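Local coordinates for capsid polyprotein (Turkey astrovirus 2, PDB 3TS3), which builds the icosahedral capsid of the astrovirus, and in this globular projection domain forms the spike that stands out from its surface, at the interface of chains A and B. Residues are numbered along the deposited sequence; one frame, centred on the assembly and turned at random. Chains: chain A/B, Capsid polyprotein.

Contact 1: the interface of chains A and B. Residues chain A 3-4; chain B 10-11, 14, 99-101, 104.
A:Leu4 reaches across to B:Thr104 tip to tip, its delta-methyl CD1 lying 3.6 Å from the gamma-methyl CG2 of the threonine. The two belong to copies of the astrovirus capsid spike domain, the P2 globular region, and the contact is made by the N-terminal stretch of one copy against the neighbour's strand 98-101, short helix 102-105 and the loop carrying B:Asp10 and B:Thr14. A:Leu4 does its touching with one branch: CD1 is the atom that B:Thr104, the gamma-methyl CG2 of B:Thr14 and the CA of B:Gln100 all approach. CB of A:Leu4 stands over the backbone carbonyl of B:Met99, so the floor of this small seat is partly main chain.

Around the methyl groups, chain B is tied together from within. The amide oxygen OE1 of B:Gln100 accepts from two threonine hydroxyls, OG1 of B:Thr14 and OG1 of B:Thr104, both in the carbonyl plane and each on a lone pair. Both bonds measure 2.8 Å from OG1 to OE1, and between them they fix the rotation of the amide. Each threonine places OG1 between its backbone N and carbonyl carbon (chi1 59° in B:Thr14, 68° in B:Thr104), which turns the hydroxyl to the glutamine; B:Thr14 then shows A:Leu4 its methyl, whereas both branches of B:Thr104 lie against CD1. OG1 of B:Thr104 also accepts from the backbone N of B:Thr101 at 2.9 Å, and is thus held as donor and acceptor. B:Thr101 caps the N-terminus of helix 102-105, its OG1 taking a nearly straight bond from the backbone N of B:Thr104, 3.1 Å away.

Farther out, the phenol of A:Tyr3 forms the polar rim. Its OH donates to the backbone oxygen O of B:Asp10 at 2.7 Å, coming in 30° off the carbonyl plane. The same hydroxyl meets a water at 2.8 Å from OH, in the plane of the ring at its edge. That water continues to OG1 of B:Thr101, 2.6 Å from the water oxygen.

Contact 2: the interface of chains A and B. Residues chain A 149, 200, 203, 205; chain B 183-185.
B:Lys183 lays its aliphatic chain along a groove of chain A made by A:Thr149, A:Leu203 and A:Thr205, both chains being copies of the astrovirus spike (P2) domain. The apolar contacts follow the lysine outward. Near its root, CA packs against the gamma-methyl CG2 of A:Thr205 at 3.8 Å, while CB sits against CB of A:Thr149, the two side chains running antiparallel alongside each other. Farther along, CD and CE cross obliquely over the delta-methyl CD2 of A:Leu203, with CE 3.8 Å from CD2. The leucine meets CE of the lysine with CB as well as CD2.

Direct hydrogen bonds join the chains at both ends of the lysine segment. Bent at chi2 and again at chi4 (-77°), the lysine brings its terminal amine NZ to the backbone oxygen O of A:Leu200 at 3.2 Å, tilted 30° from the carbonyl plane. A:Leu200 lies near the C-terminal end of helix 196-202, where the helix carbonyls would be expected to favour a positive charge. At the other end, the backbone N of B:Met184 donates to the hydroxyl OG1 of A:Thr205, 2.8 Å away, in a fairly straight bond. The side chain of B:Met184 leans on the same hydroxyl through CB and CG.

A water adds a further polar link. OG1 of A:Thr149 lies 2.8 Å from a water oxygen, and that water is 2.9 Å from the backbone O of B:Met184. The gamma-methyl CG2 of the threonine faces this carbonyl too, while CD2 of B:Leu185 comes up beside OG1.

Contact 1: the interface of chains A and B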
loop_
_atom_site.group_PDB
_atom_site.type_symbol
_atom_site.label_atom_id
_atom_site.label_comp_id
_atom_site.label_asym_id
_atom_site.label_seq_id
_atom_site.Cartn_x
_atom_site.Cartn_y
_atom_site.Cartn_z
ATOM N N TYR A 3 6.474 -9.634 -16.839
ATOM C CA TYR A 3 6.870 -8.873 -15.655
ATOM C C TYR A 3 5.816 -8.982 -14.550
ATOM O O TYR A 3 6.048 -8.575 -13.430
ATOM C CB TYR A 3 7.210 -7.415 -15.977
ATOM C CG TYR A 3 6.061 -6.616 -16.521
ATOM C CD1 TYR A 3 5.222 -5.907 -15.678
ATOM C CD2 TYR A 3 5.816 -6.567 -17.874
ATOM C CE1 TYR A 3 4.173 -5.184 -16.168
ATOM C CE2 TYR A 3 4.767 -5.847 -18.365
ATOM C CZ TYR A 3 3.948 -5.162 -17.506
ATOM O OH TYR A 3 2.896 -4.447 -17.995
ATOM N N LEU A 4 4.664 -9.555 -14.892
ATOM C CA LEU A 4 3.599 -9.824 -13.928
ATOM C C LEU A 4 3.358 -11.329 -13.853
ATOM O O LEU A 4 3.237 -11.970 -14.874
ATOM C CB LEU A 4 2.302 -9.112 -14.333
ATOM C CG LEU A 4 2.289 -7.585 -14.317
ATOM C CD1 LEU A 4 0.932 -7.093 -14.740
ATOM C CD2 LEU A 4 2.627 -7.057 -12.926
ATOM N N ASP B 10 4.780 -1.811 -21.140
ATOM C CA ASP B 10 3.918 -2.311 -22.199
ATOM C C ASP B 10 2.942 -3.289 -21.565
ATOM O O ASP B 10 3.266 -3.955 -20.600
ATOM C CB ASP B 10 4.728 -3.052 -23.265
ATOM C CG ASP B 10 5.479 -2.125 -24.203
ATOM O OD1 ASP B 10 4.986 -1.040 -24.522
ATOM O OD2 ASP B 10 6.570 -2.509 -24.637
ATOM N N ASP B 11 1.756 -3.386 -22.139
ATOM C CA ASP B 11 0.714 -4.255 -21.624
ATOM C C ASP B 11 1.203 -5.689 -21.697
ATOM O O ASP B 11 2.011 -6.034 -22.548
ATOM C CB ASP B 11 -0.531 -4.104 -22.502
ATOM C CG ASP B 11 -1.813 -4.512 -21.804
ATOM O OD1 ASP B 11 -1.776 -4.978 -20.662
ATOM O OD2 ASP B 11 -2.869 -4.336 -22.421
ATOM N N THR B 14 -2.613 -11.003 -18.807
ATOM C CA THR B 14 -2.736 -11.633 -17.501
ATOM C C THR B 14 -3.946 -12.549 -17.605
ATOM O O THR B 14 -4.949 -12.182 -18.187
ATOM C CB THR B 14 -2.856 -10.632 -16.335
ATOM O OG1 THR B 14 -3.996 -9.794 -16.519
ATOM C CG2 THR B 14 -1.607 -9.775 -16.241
ATOM N N MET B 99 -0.040 -8.435 -9.242
ATOM C CA MET B 99 -0.360 -9.306 -10.313
ATOM C C MET B 99 -1.223 -8.615 -11.410
ATOM O O MET B 99 -1.378 -9.124 -12.505
ATOM C CB MET B 99 -0.879 -10.695 -9.883
ATOM C CG MET B 99 -2.012 -10.711 -8.859
ATOM S SD MET B 99 -3.632 -10.453 -9.623
ATOM C CE MET B 99 -4.512 -9.655 -8.289
ATOM N N GLN B 100 -1.585 -7.367 -11.147
ATOM C CA GLN B 100 -2.134 -6.500 -12.183
ATOM C C GLN B 100 -1.682 -5.071 -11.997
ATOM O O GLN B 100 -1.480 -4.617 -10.889
ATOM C CB GLN B 100 -3.665 -6.455 -12.150
ATOM C CG GLN B 100 -4.358 -7.779 -12.074
ATOM C CD GLN B 100 -4.477 -8.472 -13.408
ATOM O OE1 GLN B 100 -4.048 -7.964 -14.428
ATOM N NE2 GLN B 100 -5.065 -9.650 -13.392
ATOM N N THR B 101 -1.570 -4.369 -13.112
ATOM C CA THR B 101 -1.507 -2.929 -13.148
ATOM C C THR B 101 -2.906 -2.509 -13.573
ATOM O O THR B 101 -3.730 -3.330 -13.924
ATOM C CB THR B 101 -0.494 -2.394 -14.161
ATOM O OG1 THR B 101 -0.823 -2.866 -15.473
ATOM C CG2 THR B 101 0.917 -2.826 -13.797
ATOM N N THR B 104 -3.204 -3.641 -17.285
ATOM C CA THR B 104 -3.503 -5.062 -17.467
ATOM C C THR B 104 -4.899 -5.431 -16.963
ATOM O O THR B 104 -5.554 -6.310 -17.492
ATOM C CB THR B 104 -2.433 -6.018 -16.876
ATOM O OG1 THR B 104 -2.429 -5.927 -15.452
ATOM C CG2 THR B 104 -1.061 -5.685 -17.401
HETATM O O HOH W 1 0.968 -2.520 -17.332
#

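Contact 2: the interface of chains A and B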
loop_
_atom_site.group_PDB
_atom_site.type_symbol
_atom_site.label_atom_id
_atom_site.label_comp_id
_atom_site.label_asym_id
_atom_site.label_seq_id
_atom_site.Cartn_x
_atom_site.Cartn_y
_atom_site.Cartn_z
ATOM N N THR A 149 1.658 5.431 8.330
ATOM C CA THR A 149 0.811 6.576 8.046
ATOM C C THR A 149 0.297 7.278 9.294
ATOM O O THR A 149 -0.282 8.338 9.202
ATOM C CB THR A 149 -0.320 6.223 7.075
ATOM O OG1 THR A 149 -0.900 4.975 7.454
ATOM C CG2 THR A 149 0.249 6.103 5.660
ATOM N N LEU A 200 4.864 13.747 9.724
ATOM C CA LEU A 200 3.464 13.806 9.316
ATOM C C LEU A 200 3.136 15.051 8.484
ATOM O O LEU A 200 2.380 14.978 7.526
ATOM C CB LEU A 200 2.537 13.687 10.529
ATOM C CG LEU A 200 2.518 12.296 11.175
ATOM C CD1 LEU A 200 1.750 12.309 12.482
ATOM C CD2 LEU A 200 1.930 11.279 10.218
ATOM N N LEU A 203 4.806 14.537 4.993
ATOM C CA LEU A 203 4.326 13.407 4.213
ATOM C C LEU A 203 3.169 13.746 3.280
ATOM O O LEU A 203 2.199 14.358 3.689
ATOM C CB LEU A 203 3.902 12.285 5.164
ATOM C CG LEU A 203 3.407 10.983 4.535
ATOM C CD1 LEU A 203 4.452 10.399 3.609
ATOM C CD2 LEU A 203 3.041 9.995 5.617
ATOM N N THR A 205 0.735 11.585 0.399
ATOM C CA THR A 205 0.422 10.255 -0.121
ATOM C C THR A 205 -0.467 10.282 -1.367
ATOM O O THR A 205 -0.832 9.242 -1.892
ATOM C CB THR A 205 -0.205 9.359 0.972
ATOM O OG1 THR A 205 -1.559 9.746 1.206
ATOM C CG2 THR A 205 0.570 9.495 2.271
ATOM N N LYS B 183 -3.529 10.727 4.411
ATOM C CA LYS B 183 -2.563 9.648 4.408
ATOM C C LYS B 183 -3.333 8.404 3.964
ATOM O O LYS B 183 -4.167 7.883 4.689
ATOM C CB LYS B 183 -1.944 9.464 5.801
ATOM C CG LYS B 183 -1.508 10.765 6.492
ATOM C CD LYS B 183 -0.535 11.555 5.665
ATOM C CE LYS B 183 0.312 12.478 6.511
ATOM N NZ LYS B 183 -0.433 13.669 6.923
ATOM N N MET B 184 -3.050 7.945 2.755
ATOM C CA MET B 184 -3.768 6.832 2.163
ATOM C C MET B 184 -3.562 5.507 2.872
ATOM O O MET B 184 -2.502 5.224 3.397
ATOM C CB MET B 184 -3.373 6.652 0.696
ATOM C CG MET B 184 -3.856 7.742 -0.240
ATOM S SD MET B 184 -5.655 7.856 -0.271
ATOM C CE MET B 184 -6.100 6.223 -0.764
ATOM N N LEU B 185 -4.607 4.701 2.823
ATOM C CA LEU B 185 -4.615 3.366 3.375
ATOM C C LEU B 185 -4.768 2.401 2.219
ATOM O O LEU B 185 -5.171 2.774 1.131
ATOM C CB LEU B 185 -5.801 3.173 4.325
ATOM C CG LEU B 185 -5.912 4.107 5.529
ATOM C CD1 LEU B 185 -7.193 3.843 6.281
ATOM C CD2 LEU B 185 -4.722 3.934 6.442
HETATM O O HOH W 2 -1.549 3.280 5.299
#

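About 26 Å separates the centres of contact 1 and contact 2, and they share no residue. In contact 1 the N-terminal stretch of chain A reaches onto chain B; in contact 2 a loop of chain B lies on helix 196-202 of chain A, the C-terminal residues after it, and the loop at A:Thr149, which follows strand 142-148. Each patch has a twin with the chains exchanged across the two-fold axis. The dimer is joined both near the N-termini and well away from them, a spacing that would be expected to resist rocking of one spike domain against the other if this pairing is the one on the virion.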